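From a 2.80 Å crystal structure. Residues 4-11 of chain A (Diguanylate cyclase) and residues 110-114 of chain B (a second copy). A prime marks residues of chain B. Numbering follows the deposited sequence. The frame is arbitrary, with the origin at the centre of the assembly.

Chain A (4-11) HHDPLTGL
Chain B, residues 110-114: FTAPF

Neither stretch forms a regular helix. In chain A, His5 is extended (phi/psi -122/146) and Asp6 follows at -63/119; Pro7 and Leu8 then turn with near-helical angles (-56/-50 and -57/-48), Thr9 sits at -108/-13, and Gly10 adopts a positive phi (74/5) before Leu11 extends again (-82/152). Backbone hydrogen bonds from Asp6 N to Leu11 O (2.7 Å) and from Gly10 N to Asp6 O (2.5 Å) close the loop. In chain B, Thr111′ is at -65/-53, and Ala112′ (-72/153), Pro113′ (-76/175) and Phe114′ (-119/145) are extended.

The register is set by Gly10 and Ala112′, whose CA atoms lie 3.9 Å apart; there the two chains run in nearly the same direction. Gly10 CA is also 3.8 Å from Thr111′ O. A CB on Gly10 would point toward chain B and fall 2.3 Å from Thr111′ O and 2.8 Å from Ala112′ CA, so glycine suits both the close approach and the positive phi. Further along the same face, Gly10 O meets Pro113′ CD at 3.1 Å.

Asp6 (chi1 t) braces the loop: its OD1 accepts hydrogen bonds from Thr9 OG1 (2.7 Å) and, over a very short 2.4 Å, from Thr9 N. Thr9 (p), Leu8 (t, p) and Leu11 (m, t) point CB away from chain B. The CA-to-CB bond of His5 (m, chi2 75°) points toward chain B; His5 CD2 lies 3.9 Å from Pro113′ CG, while NE2 is hydrogen-bonded elsewhere in the structure. The CA-to-CB bonds of Thr111′ (m) and Pro113′ (C-gamma endo) point toward chain A, that of Ala112′ sideways.

No hydrogen bond joins the stretches among the modelled atoms, and proline suits this, offering ring carbons but no amide hydrogen to leave unpaired. Packing buries 191 Å², with Pro113′, Thr111′ and Gly10 contributing most.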

ATOM      1  N   HIS A   4      30.389  -6.386  12.770  1.00 83.28           N
ATOM      2  CA  HIS A   4      29.345  -6.432  13.838  1.00 82.57           C
ATOM      3  C   HIS A   4      27.978  -5.975  13.312  1.00 80.71           C
ATOM      4  O   HIS A   4      26.949  -6.210  13.947  1.00 80.06           O
ATOM      5  CB  HIS A   4      29.778  -5.574  15.036  1.00 83.63           C
ATOM      6  CG  HIS A   4      29.480  -6.196  16.368  1.00 84.48           C
ATOM      7  ND1 HIS A   4      29.708  -7.530  16.636  1.00 84.27           N
ATOM      8  CD2 HIS A   4      29.002  -5.660  17.516  1.00 84.50           C
ATOM      9  CE1 HIS A   4      29.366  -7.792  17.884  1.00 83.44           C
ATOM     10  NE2 HIS A   4      28.937  -6.674  18.441  1.00 83.61           N
ATOM     11  N   HIS A   5      27.977  -5.322  12.152  1.00 78.95           N
ATOM     12  CA  HIS A   5      26.744  -4.898  11.493  1.00 77.68           C
ATOM     13  C   HIS A   5      26.660  -5.493  10.087  1.00 78.06           C
ATOM     14  O   HIS A   5      27.677  -5.662   9.414  1.00 79.43           O
ATOM     15  CB  HIS A   5      26.684  -3.370  11.403  1.00 75.44           C
ATOM     16  CG  HIS A   5      26.525  -2.688  12.725  1.00 73.05           C
ATOM     17  ND1 HIS A   5      27.558  -2.568  13.631  1.00 72.63           N
ATOM     18  CD2 HIS A   5      25.456  -2.083  13.293  1.00 71.76           C
ATOM     19  CE1 HIS A   5      27.129  -1.922  14.702  1.00 71.64           C
ATOM     20  NE2 HIS A   5      25.857  -1.617  14.521  1.00 71.64           N
ATOM     21  N   ASP A   6      25.445  -5.807   9.648  1.00 78.01           N
ATOM     22  CA  ASP A   6      25.230  -6.312   8.295  1.00 77.71           C
ATOM     23  C   ASP A   6      25.629  -5.256   7.271  1.00 77.09           C
ATOM     24  O   ASP A   6      25.053  -4.170   7.241  1.00 77.64           O
ATOM     25  CB  ASP A   6      23.764  -6.711   8.087  1.00 77.76           C
ATOM     26  CG  ASP A   6      23.396  -6.846   6.616  1.00 77.60           C
ATOM     27  OD1 ASP A   6      23.296  -5.809   5.928  1.00 77.30           O
ATOM     28  OD2 ASP A   6      23.200  -7.986   6.148  1.00 77.49           O
ATOM     29  N   PRO A   7      26.613  -5.578   6.420  1.00 76.35           N
ATOM     30  CA  PRO A   7      27.113  -4.628   5.427  1.00 75.37           C
ATOM     31  C   PRO A   7      26.017  -4.086   4.515  1.00 73.69           C
ATOM     32  O   PRO A   7      25.906  -2.874   4.338  1.00 75.77           O
ATOM     33  CB  PRO A   7      28.118  -5.454   4.612  1.00 75.89           C
ATOM     34  CG  PRO A   7      27.814  -6.883   4.918  1.00 76.05           C
ATOM     35  CD  PRO A   7      27.283  -6.887   6.316  1.00 76.16           C
ATOM     36  N   LEU A   8      25.215  -4.979   3.950  1.00 71.99           N
ATOM     37  CA  LEU A   8      24.207  -4.592   2.970  1.00 71.50           C
ATOM     38  C   LEU A   8      23.232  -3.545   3.504  1.00 70.72           C
ATOM     39  O   LEU A   8      22.957  -2.549   2.832  1.00 71.07           O
ATOM     40  CB  LEU A   8      23.432  -5.825   2.498  1.00 72.84           C
ATOM     41  CG  LEU A   8      22.184  -5.568   1.645  1.00 73.98           C
ATOM     42  CD1 LEU A   8      22.485  -4.649   0.468  1.00 73.78           C
ATOM     43  CD2 LEU A   8      21.602  -6.889   1.162  1.00 74.74           C
ATOM     44  N   THR A   9      22.710  -3.775   4.707  1.00 69.01           N
ATOM     45  CA  THR A   9      21.676  -2.909   5.278  1.00 66.43           C
ATOM     46  C   THR A   9      22.188  -2.034   6.413  1.00 64.90           C
ATOM     47  O   THR A   9      21.499  -1.110   6.839  1.00 64.90           O
ATOM     48  CB  THR A   9      20.494  -3.731   5.826  1.00 66.05           C
ATOM     49  OG1 THR A   9      20.975  -4.715   6.748  1.00 66.04           O
ATOM     50  CG2 THR A   9      19.749  -4.418   4.697  1.00 66.32           C
ATOM     51  N   GLY A  10      23.384  -2.335   6.911  1.00 64.02           N
ATOM     52  CA  GLY A  10      23.973  -1.571   8.009  1.00 63.37           C
ATOM     53  C   GLY A  10      23.321  -1.860   9.350  1.00 62.31           C
ATOM     54  O   GLY A  10      23.650  -1.231  10.358  1.00 62.67           O
ATOM     55  N   LEU A  11      22.400  -2.819   9.363  1.00 60.55           N
ATOM     56  CA  LEU A  11      21.667  -3.165  10.575  1.00 58.48           C
ATOM     57  C   LEU A  11      22.478  -4.102  11.453  1.00 58.08           C
ATOM     58  O   LEU A  11      23.299  -4.864  10.950  1.00 57.16           O
ATOM     59  CB  LEU A  11      20.348  -3.838  10.214  1.00 57.43           C
ATOM     60  CG  LEU A  11      19.325  -2.943   9.523  1.00 57.43           C
ATOM     61  CD1 LEU A  11      18.223  -3.786   8.901  1.00 57.37           C
ATOM     62  CD2 LEU A  11      18.746  -1.941  10.508  1.00 57.41           C
TER
ATOM     63  N   PHE B 110      26.920   5.949   4.259  1.00 57.45           N
ATOM     64  CA  PHE B 110      25.794   6.298   5.123  1.00 58.35           C
ATOM     65  C   PHE B 110      24.870   5.109   5.386  1.00 59.25           C
ATOM     66  O   PHE B 110      23.889   5.231   6.123  1.00 60.00           O
ATOM     67  CB  PHE B 110      24.990   7.445   4.504  1.00 57.82           C
ATOM     68  CG  PHE B 110      25.698   8.767   4.540  1.00 58.07           C
ATOM     69  CD1 PHE B 110      25.636   9.572   5.666  1.00 57.60           C
ATOM     70  CD2 PHE B 110      26.434   9.204   3.451  1.00 58.05           C
ATOM     71  CE1 PHE B 110      26.290  10.788   5.705  1.00 57.11           C
ATOM     72  CE2 PHE B 110      27.090  10.420   3.483  1.00 57.99           C
ATOM     73  CZ  PHE B 110      27.017  11.213   4.613  1.00 57.49           C
ATOM     74  N   THR B 111      25.179   3.966   4.782  1.00 59.76           N
ATOM     75  CA  THR B 111      24.377   2.762   4.973  1.00 59.84           C
ATOM     76  C   THR B 111      24.448   2.302   6.423  1.00 59.61           C
ATOM     77  O   THR B 111      23.423   2.096   7.072  1.00 57.91           O
ATOM     78  CB  THR B 111      24.849   1.623   4.055  1.00 60.43           C
ATOM     79  OG1 THR B 111      24.397   1.872   2.719  1.00 61.06           O
ATOM     80  N   ALA B 112      25.664   2.147   6.930  1.00 61.24           N
ATOM     81  CA  ALA B 112      25.858   1.787   8.330  1.00 63.47           C
ATOM     82  C   ALA B 112      25.516   2.973   9.229  1.00 65.14           C
ATOM     83  O   ALA B 112      25.636   4.127   8.817  1.00 65.79           O
ATOM     84  CB  ALA B 112      27.293   1.341   8.567  1.00 63.05           C
ATOM     85  N   PRO B 113      25.096   2.691  10.470  1.00 66.42           N
ATOM     86  CA  PRO B 113      24.796   3.773  11.392  1.00 66.73           C
ATOM     87  C   PRO B 113      26.079   4.394  11.918  1.00 66.94           C
ATOM     88  O   PRO B 113      27.168   3.902  11.623  1.00 66.21           O
ATOM     89  CB  PRO B 113      24.028   3.075  12.516  1.00 67.27           C
ATOM     90  CG  PRO B 113      24.496   1.657  12.489  1.00 67.52           C
ATOM     91  CD  PRO B 113      25.055   1.371  11.123  1.00 67.23           C
ATOM     92  N   PHE B 114      25.951   5.468  12.687  1.00 67.74           N
ATOM     93  CA  PHE B 114      27.112   6.155  13.232  1.00 68.04           C
ATOM     94  C   PHE B 114      27.065   6.125  14.753  1.00 69.66           C
ATOM     95  O   PHE B 114      25.993   6.199  15.350  1.00 69.41           O
ATOM     96  CB  PHE B 114      27.169   7.592  12.714  1.00 66.69           C
ATOM     97  CG  PHE B 114      27.288   7.689  11.218  1.00 65.77           C
ATOM     98  CD1 PHE B 114      26.174   7.527  10.409  1.00 65.14           C
ATOM     99  CD2 PHE B 114      28.515   7.937  10.619  1.00 65.19           C
ATOM    100  CE1 PHE B 114      26.281   7.612   9.032  1.00 64.69           C
ATOM    101  CE2 PHE B 114      28.626   8.025   9.243  1.00 64.50           C
ATOM    102  CZ  PHE B 114      27.507   7.862   8.448  1.00 64.42           C
TER